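Local coordinates for protein putative glutathione S-transferase (Corynebacterium glutamicum, PDB 3M1G) that probably acts as a glutathione transferase of the ECM4-like, omega-related kind, with a thioredoxin-like domain followed by an all-helical domain, at residues Tyr279-Gln285 and Phe324-Arg330. Numbering follows the deposited sequence.
With GOL (glycerol), chain G.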
ATOM      1  N   TYR A 279       5.726  17.647  -5.928  1.00 20.56           N
ATOM      2  CA  TYR A 279       6.095  17.584  -7.364  1.00 20.24           C
ATOM      3  C   TYR A 279       5.066  16.848  -8.213  1.00 20.44           C
ATOM      4  O   TYR A 279       4.653  17.323  -9.270  1.00 20.23           O
ATOM      5  CB  TYR A 279       7.489  16.961  -7.449  1.00 21.02           C
ATOM      6  CG  TYR A 279       8.006  16.502  -8.807  1.00 20.28           C
ATOM      7  CD1 TYR A 279       8.660  17.365  -9.641  1.00 19.80           C
ATOM      8  CD2 TYR A 279       7.868  15.169  -9.209  1.00 21.25           C
ATOM      9  CE1 TYR A 279       9.175  16.934 -10.847  1.00 21.31           C
ATOM     10  CE2 TYR A 279       8.385  14.723 -10.412  1.00 20.23           C
ATOM     11  CZ  TYR A 279       9.046  15.623 -11.227  1.00 19.61           C
ATOM     12  OH  TYR A 279       9.583  15.222 -12.425  1.00 19.89           O
ATOM     13  N   LEU A 280       4.643  15.676  -7.758  1.00 19.94           N
ATOM     14  CA  LEU A 280       3.635  14.909  -8.472  1.00 19.14           C
ATOM     15  C   LEU A 280       2.334  15.649  -8.648  1.00 18.50           C
ATOM     16  O   LEU A 280       1.735  15.646  -9.731  1.00 19.83           O
ATOM     17  CB  LEU A 280       3.411  13.551  -7.803  1.00 18.39           C
ATOM     18  CG  LEU A 280       2.363  12.604  -8.435  1.00 18.78           C
ATOM     19  CD1 LEU A 280       2.589  12.363  -9.936  1.00 16.09           C
ATOM     20  CD2 LEU A 280       2.281  11.238  -7.613  1.00 18.17           C
ATOM     21  N   ARG A 281       1.873  16.314  -7.601  1.00 18.79           N
ATOM     22  CA  ARG A 281       0.641  17.086  -7.699  1.00 18.73           C
ATOM     23  C   ARG A 281       0.770  18.281  -8.668  1.00 19.63           C
ATOM     24  O   ARG A 281      -0.153  18.561  -9.456  1.00 20.25           O
ATOM     25  CB  ARG A 281       0.210  17.565  -6.307  1.00 19.12           C
ATOM     26  CG  ARG A 281      -0.395  16.435  -5.456  1.00 20.75           C
ATOM     27  CD  ARG A 281      -0.746  16.905  -4.082  1.00 20.38           C
ATOM     28  NE  ARG A 281       0.438  17.176  -3.287  1.00 21.85           N
ATOM     29  CZ  ARG A 281       0.426  17.747  -2.081  1.00 23.13           C
ATOM     30  NH1 ARG A 281       1.560  17.882  -1.409  1.00 21.05           N
ATOM     31  NH2 ARG A 281      -0.715  18.164  -1.540  1.00 24.23           N
ATOM     32  N   ASP A 282       1.897  18.982  -8.579  1.00 19.76           N
ATOM     33  CA  ASP A 282       2.240  20.163  -9.423  1.00 19.97           C
ATOM     34  C   ASP A 282       2.173  19.739 -10.906  1.00 19.94           C
ATOM     35  O   ASP A 282       1.491  20.343 -11.711  1.00 20.60           O
ATOM     36  CB  ASP A 282       3.649  20.609  -8.977  1.00 20.49           C
ATOM     37  CG  ASP A 282       4.147  21.935  -9.605  1.00 22.97           C
ATOM     38  OD1 ASP A 282       3.422  22.617 -10.330  1.00 27.23           O
ATOM     39  OD2 ASP A 282       5.299  22.307  -9.295  1.00 24.40           O
ATOM     40  N   LEU A 283       2.811  18.634 -11.249  1.00 19.61           N
ATOM     41  CA  LEU A 283       2.750  18.103 -12.615  1.00 18.96           C
ATOM     42  C   LEU A 283       1.348  17.651 -13.000  1.00 20.83           C
ATOM     43  O   LEU A 283       0.850  18.004 -14.082  1.00 21.20           O
ATOM     44  CB  LEU A 283       3.719  16.937 -12.771  1.00 18.74           C
ATOM     45  CG  LEU A 283       5.226  17.236 -12.704  1.00 20.08           C
ATOM     46  CD1 LEU A 283       5.996  15.930 -12.908  1.00 19.28           C
ATOM     47  CD2 LEU A 283       5.634  18.316 -13.769  1.00 16.64           C
ATOM     48  N   PHE A 284       0.695  16.879 -12.128  1.00 21.61           N
ATOM     49  CA  PHE A 284      -0.649  16.377 -12.414  1.00 21.44           C
ATOM     50  C   PHE A 284      -1.588  17.508 -12.788  1.00 21.98           C
ATOM     51  O   PHE A 284      -2.363  17.384 -13.722  1.00 22.47           O
ATOM     52  CB  PHE A 284      -1.239  15.579 -11.236  1.00 22.38           C
ATOM     53  CG  PHE A 284      -2.611  15.026 -11.514  1.00 20.02           C
ATOM     54  CD1 PHE A 284      -3.751  15.795 -11.283  1.00 23.93           C
ATOM     55  CD2 PHE A 284      -2.757  13.739 -12.043  1.00 20.76           C
ATOM     56  CE1 PHE A 284      -5.039  15.301 -11.594  1.00 23.75           C
ATOM     57  CE2 PHE A 284      -4.035  13.223 -12.330  1.00 21.14           C
ATOM     58  CZ  PHE A 284      -5.175  14.016 -12.100  1.00 21.77           C
ATOM     59  N   GLN A 285      -1.493  18.604 -12.064  1.00 22.96           N
ATOM     60  CA  GLN A 285      -2.381  19.763 -12.246  1.00 22.64           C
ATOM     61  C   GLN A 285      -2.005  20.621 -13.450  1.00 23.10           C
ATOM     62  O   GLN A 285      -2.689  21.583 -13.736  1.00 21.23           O
ATOM     63  CB  GLN A 285      -2.419  20.602 -10.974  1.00 22.61           C
ATOM     64  CG  GLN A 285      -2.949  19.800  -9.767  1.00 22.92           C
ATOM     65  CD  GLN A 285      -2.750  20.461  -8.428  1.00 23.56           C
ATOM     66  OE1 GLN A 285      -2.410  21.642  -8.339  1.00 24.00           O
ATOM     67  NE2 GLN A 285      -2.966  19.686  -7.353  1.00 20.26           N
ATOM     68  N   PHE A 324      -4.591  14.271  -5.315  1.00 25.34           N
ATOM     69  CA  PHE A 324      -3.955  14.746  -6.532  1.00 25.14           C
ATOM     70  C   PHE A 324      -4.358  16.185  -6.876  1.00 25.78           C
ATOM     71  O   PHE A 324      -3.601  16.880  -7.531  1.00 25.58           O
ATOM     72  CB  PHE A 324      -4.269  13.835  -7.742  1.00 24.62           C
ATOM     73  CG  PHE A 324      -3.302  12.702  -7.922  1.00 23.29           C
ATOM     74  CD1 PHE A 324      -2.059  12.904  -8.470  1.00 26.18           C
ATOM     75  CD2 PHE A 324      -3.614  11.444  -7.469  1.00 25.04           C
ATOM     76  CE1 PHE A 324      -1.181  11.860  -8.635  1.00 25.94           C
ATOM     77  CE2 PHE A 324      -2.717  10.378  -7.625  1.00 25.96           C
ATOM     78  CZ  PHE A 324      -1.521  10.585  -8.201  1.00 25.00           C
ATOM     79  N   ALA A 325      -5.526  16.594  -6.411  1.00 26.31           N
ATOM     80  CA  ALA A 325      -6.101  17.911  -6.697  1.00 26.90           C
ATOM     81  C   ALA A 325      -5.826  18.963  -5.620  1.00 26.55           C
ATOM     82  O   ALA A 325      -6.267  20.068  -5.769  1.00 27.18           O
ATOM     83  CB  ALA A 325      -7.656  17.796  -6.905  1.00 25.32           C
ATOM     84  N   THR A 326      -5.110  18.620  -4.549  1.00 25.86           N
ATOM     85  CA  THR A 326      -4.926  19.533  -3.451  1.00 25.12           C
ATOM     86  C   THR A 326      -3.738  20.474  -3.707  1.00 25.69           C
ATOM     87  O   THR A 326      -2.851  20.145  -4.512  1.00 26.10           O
ATOM     88  CB  THR A 326      -4.705  18.749  -2.113  1.00 25.55           C
ATOM     89  OG1 THR A 326      -3.525  17.912  -2.208  1.00 22.02           O
ATOM     90  CG2 THR A 326      -5.965  17.911  -1.752  1.00 25.11           C
ATOM     91  N   PRO A 327      -3.700  21.643  -3.032  1.00 26.43           N
ATOM     92  CA  PRO A 327      -2.556  22.575  -3.203  1.00 27.26           C
ATOM     93  C   PRO A 327      -1.216  21.898  -2.908  1.00 27.66           C
ATOM     94  O   PRO A 327      -1.068  21.247  -1.876  1.00 28.31           O
ATOM     95  CB  PRO A 327      -2.833  23.679  -2.172  1.00 27.37           C
ATOM     96  CG  PRO A 327      -4.363  23.686  -2.045  1.00 27.35           C
ATOM     97  CD  PRO A 327      -4.731  22.209  -2.133  1.00 26.84           C
ATOM     98  N   HIS A 328      -0.257  22.065  -3.805  1.00 27.84           N
ATOM     99  CA  HIS A 328       0.996  21.320  -3.760  1.00 27.58           C
ATOM    100  C   HIS A 328       2.133  22.008  -3.002  1.00 28.30           C
ATOM    101  O   HIS A 328       3.132  21.375  -2.694  1.00 29.29           O
ATOM    102  CB  HIS A 328       1.432  20.963  -5.181  1.00 27.42           C
ATOM    103  CG  HIS A 328       1.536  22.137  -6.103  1.00 26.39           C
ATOM    104  ND1 HIS A 328       2.533  23.073  -5.992  1.00 22.59           N
ATOM    105  CD2 HIS A 328       0.781  22.509  -7.164  1.00 26.08           C
ATOM    106  CE1 HIS A 328       2.359  24.002  -6.920  1.00 26.40           C
ATOM    107  NE2 HIS A 328       1.294  23.686  -7.636  1.00 25.28           N
ATOM    108  N   GLY A 329       2.015  23.297  -2.735  1.00 28.29           N
ATOM    109  CA  GLY A 329       3.076  24.031  -2.049  1.00 28.85           C
ATOM    110  C   GLY A 329       4.442  24.227  -2.737  1.00 28.80           C
ATOM    111  O   GLY A 329       5.377  24.712  -2.114  1.00 30.35           O
ATOM    112  N   ARG A 330       4.570  23.899  -4.014  1.00 27.63           N
ATOM    113  CA  ARG A 330       5.866  23.956  -4.689  1.00 27.11           C
ATOM    114  C   ARG A 330       6.281  25.357  -5.203  1.00 27.99           C
ATOM    115  O   ARG A 330       7.440  25.545  -5.601  1.00 26.14           O
ATOM    116  CB  ARG A 330       5.895  22.929  -5.840  1.00 25.87           C
ATOM    117  CG  ARG A 330       5.672  21.483  -5.341  1.00 24.36           C
ATOM    118  CD  ARG A 330       6.887  20.944  -4.616  1.00 21.61           C
ATOM    119  NE  ARG A 330       7.991  20.655  -5.560  1.00 22.97           N
ATOM    120  CZ  ARG A 330       9.205  20.274  -5.180  1.00 23.59           C
ATOM    121  NH1 ARG A 330       9.478  20.121  -3.883  1.00 24.17           N
ATOM    122  NH2 ARG A 330      10.149  20.048  -6.078  1.00 23.49           N
TER
HETATM  123  C1  GOL G 363       0.672  20.440   0.889  1.00 76.66           C
HETATM  124  O1  GOL G 363       0.850  19.081   1.232  1.00 74.33           O
HETATM  125  C2  GOL G 363       1.790  21.299   1.489  1.00 77.71           C
HETATM  126  O2  GOL G 363       1.967  20.924   2.842  1.00 77.60           O
HETATM  127  C3  GOL G 363       1.499  22.808   1.406  1.00 77.90           C
HETATM  128  O3  GOL G 363       0.455  23.112   0.496  1.00 78.20           O
HETATM  129  O   HOH W   1       7.203  20.654  -8.316  1.00 19.78           O
HETATM  130  O   HOH W   2      -1.107  23.602  -9.928  1.00 36.39           O
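The last turns of helix 274-284, in the C-terminal GST domain, are flanked by a short 3-10 segment and irregular loop, well after helix 295-305. Tyr-279 places its CB over one face of the Arg-330 guanidinium, whose NH2 bonds the carbonyls of Arg-234 and Leu-230; the Tyr-279 hydroxyl bonds Asp-245. Leu-280 packs its CG on CE1 of Phe-324 at 3.6 Å. Arg-281 reaches along the loop, and its NH2 donates to OG1 of Thr-326 (2.9 Å), which also bonds the carbonyl of Gly-323. Arg-281 NH1 donates to O1 of a glycerol, probably from the crystallisation liquor, at 3.0 Å. Asp-282 sets its CB over the His-328 ring, a CH-pi contact. A water joins Asp-282 OD2 to Arg-330 NE, and Arg-234 forms a salt bridge with the same OD2. Phe-284 receives CB of Phe-324 over its ring face, and the two rings meet obliquely, centroids 5.0 Å apart. Gln-285, just past the helix, donates from NE2 to the carbonyl O of Phe-324 and to that of Thr-326, both at 2.9 Å. The chemistry is thus split: Phe-324 packs against Leu-280 and Phe-284, with Trp-277 and Phe-295 also meeting its ring, while Arg-281 and Gln-285 donate to one loop hydroxyl and two loop carbonyls, without backbone-to-backbone hydrogen bonds.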